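Local structure of glucokinase (Leishmania braziliensis MHOM/BR/75/M2904, 6EDI) at residues A[179-184]-A[390-395]. The protein probably phosphorylates D-glucose with ATP as phosphate donor, as a glucokinase of the actin-like ATPase superfamily. Sequence-based numbering, arbitrary orientation.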
loop_
_atom_site.group_PDB
_atom_site.type_symbol
_atom_site.label_atom_id
_atom_site.label_comp_id
_atom_site.label_asym_id
_atom_site.label_seq_id
_atom_site.Cartn_x
_atom_site.Cartn_y
_atom_site.Cartn_z
ATOM N N LYS A 179 -4.771 -10.431 20.820
ATOM C CA LYS A 179 -4.869 -11.890 20.921
ATOM C C LYS A 179 -4.884 -12.481 19.527
ATOM O O LYS A 179 -5.379 -11.845 18.590
ATOM C CB LYS A 179 -6.162 -12.305 21.632
ATOM C CG LYS A 179 -6.103 -12.270 23.129
ATOM C CD LYS A 179 -6.668 -13.565 23.703
ATOM C CE LYS A 179 -6.060 -13.890 25.070
ATOM N NZ LYS A 179 -6.012 -15.369 25.332
ATOM N N VAL A 180 -4.394 -13.708 19.395
ATOM C CA VAL A 180 -4.358 -14.367 18.100
ATOM C C VAL A 180 -5.726 -14.890 17.733
ATOM O O VAL A 180 -6.350 -15.606 18.512
ATOM C CB VAL A 180 -3.362 -15.529 18.093
ATOM C CG1 VAL A 180 -3.406 -16.275 16.762
ATOM C CG2 VAL A 180 -1.981 -14.999 18.357
ATOM N N MET A 181 -6.212 -14.508 16.562
ATOM C CA MET A 181 -7.422 -15.128 16.047
ATOM C C MET A 181 -7.041 -16.468 15.426
ATOM O O MET A 181 -7.646 -17.504 15.733
ATOM C CB MET A 181 -8.109 -14.220 15.032
ATOM C CG MET A 181 -8.563 -12.920 15.633
ATOM S SD MET A 181 -9.188 -11.673 14.484
ATOM C CE MET A 181 -10.344 -12.656 13.527
ATOM N N TRP A 182 -6.036 -16.435 14.547
ATOM C CA TRP A 182 -5.470 -17.642 13.970
ATOM C C TRP A 182 -4.067 -17.413 13.419
ATOM O O TRP A 182 -3.722 -16.321 12.949
ATOM C CB TRP A 182 -6.386 -18.250 12.907
ATOM C CG TRP A 182 -6.731 -17.330 11.773
ATOM C CD1 TRP A 182 -5.918 -16.963 10.732
ATOM C CD2 TRP A 182 -7.990 -16.686 11.546
ATOM N NE1 TRP A 182 -6.596 -16.116 9.885
ATOM C CE2 TRP A 182 -7.873 -15.936 10.360
ATOM C CE3 TRP A 182 -9.208 -16.671 12.236
ATOM C CZ2 TRP A 182 -8.931 -15.177 9.847
ATOM C CZ3 TRP A 182 -10.262 -15.924 11.725
ATOM C CH2 TRP A 182 -10.121 -15.192 10.539
ATOM N N LYS A 183 -3.256 -18.453 13.493
ATOM C CA LYS A 183 -1.872 -18.357 13.099
ATOM C C LYS A 183 -1.775 -18.729 11.630
ATOM O O LYS A 183 -2.357 -19.717 11.195
ATOM C CB LYS A 183 -1.035 -19.290 13.965
ATOM C CG LYS A 183 0.432 -19.354 13.607
ATOM C CD LYS A 183 1.143 -20.359 14.500
ATOM C CE LYS A 183 2.442 -20.784 13.876
ATOM N NZ LYS A 183 3.281 -21.627 14.788
ATOM N N GLY A 184 -1.060 -17.921 10.860
ATOM C CA GLY A 184 -0.879 -18.198 9.445
ATOM C C GLY A 184 0.218 -19.206 9.179
ATOM O O GLY A 184 1.108 -19.408 10.001
ATOM N N PHE A 390 -3.724 -13.640 11.929
ATOM C CA PHE A 390 -4.687 -12.594 12.292
ATOM C C PHE A 390 -4.705 -12.362 13.787
ATOM O O PHE A 390 -4.642 -13.315 14.570
ATOM C CB PHE A 390 -6.104 -12.927 11.828
ATOM C CG PHE A 390 -6.401 -12.498 10.413
ATOM C CD1 PHE A 390 -5.636 -12.968 9.352
ATOM C CD2 PHE A 390 -7.454 -11.639 10.146
ATOM C CE1 PHE A 390 -5.920 -12.576 8.050
ATOM C CE2 PHE A 390 -7.752 -11.248 8.865
ATOM C CZ PHE A 390 -6.983 -11.706 7.807
ATOM N N LEU A 391 -4.757 -11.088 14.162
ATOM C CA LEU A 391 -4.787 -10.672 15.563
ATOM C C LEU A 391 -5.977 -9.746 15.805
ATOM O O LEU A 391 -6.457 -9.092 14.881
ATOM C CB LEU A 391 -3.489 -9.945 15.946
ATOM C CG LEU A 391 -2.136 -10.610 15.697
ATOM C CD1 LEU A 391 -1.037 -9.685 16.196
ATOM C CD2 LEU A 391 -2.041 -11.968 16.382
ATOM N N ARG A 392 -6.405 -9.670 17.065
ATOM C CA ARG A 392 -7.562 -8.908 17.513
ATOM C C ARG A 392 -7.186 -8.089 18.729
ATOM O O ARG A 392 -6.646 -8.646 19.680
ATOM C CB ARG A 392 -8.577 -9.896 18.041
ATOM C CG ARG A 392 -9.827 -10.018 17.303
ATOM C CD ARG A 392 -10.545 -11.161 17.955
ATOM N NE ARG A 392 -10.774 -10.844 19.351
ATOM C CZ ARG A 392 -10.751 -11.733 20.331
ATOM N NH1 ARG A 392 -10.518 -13.002 20.055
ATOM N NH2 ARG A 392 -10.974 -11.344 21.575
ATOM N N GLN A 393 -7.519 -6.803 18.747
ATOM C CA GLN A 393 -7.320 -6.008 19.958
ATOM C C GLN A 393 -8.273 -6.456 21.068
ATOM O O GLN A 393 -9.463 -6.643 20.825
ATOM C CB GLN A 393 -7.531 -4.518 19.676
ATOM C CG GLN A 393 -6.994 -3.652 20.804
ATOM C CD GLN A 393 -7.151 -2.172 20.562
ATOM O OE1 GLN A 393 -7.488 -1.739 19.457
ATOM N NE2 GLN A 393 -6.927 -1.374 21.617
ATOM N N VAL A 394 -7.752 -6.609 22.290
ATOM C CA VAL A 394 -8.583 -6.989 23.435
ATOM C C VAL A 394 -8.543 -5.986 24.583
ATOM O O VAL A 394 -9.450 -5.969 25.420
ATOM C CB VAL A 394 -8.221 -8.388 23.969
ATOM C CG1 VAL A 394 -8.478 -9.445 22.907
ATOM C CG2 VAL A 394 -6.761 -8.436 24.435
ATOM N N SER A 395 -7.489 -5.172 24.651
ATOM C CA SER A 395 -7.351 -4.206 25.747
ATOM C C SER A 395 -7.314 -2.797 25.185
ATOM O O SER A 395 -6.541 -2.512 24.259
ATOM C CB SER A 395 -6.062 -4.448 26.549
ATOM O OG SER A 395 -5.838 -5.822 26.827
#
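Strands 178-182 and 389-393 pair antiparallel, and strand 178-182 carries a classic beta bulge: Met181 and Trp182 both face Phe390. Met181 N donates to Phe390 O at 2.8 Å, from above the carbonyl plane; Trp182 N adds a weak bond to it, while Phe390 N returns one to Trp182 O. Beyond the bulge, Lys179 and Arg392 exchange two backbone hydrogen bonds.

The bulge turns the Met181 side chain toward strand 389-393, beside Phe390 and Arg392. Its CB sits 4.0 Å from Phe390 CB and also lies over one face of the Trp182 indole. CG rests on Arg392 CD at 3.5 Å. SD meets Arg392 CG at 3.3 Å, and the two side chains cross at about a right angle. A bend at chi3 (49°) swings CE back toward the indole, 3.7 Å from Trp182 CZ3. Trp182, its CG in the crowded position (chi1 57°), runs alongside Phe390. The ring planes are 30° apart and slid past each other, with Phe390 CB over the pyrrole face, 3.9 Å from its centroid, in a CH-pi contact.

Strand 178-182 forms one edge of a mixed sheet, next to 389-393 and then 345-348; helix 363-373 packs against Trp182, and helix 317-341 against Phe390.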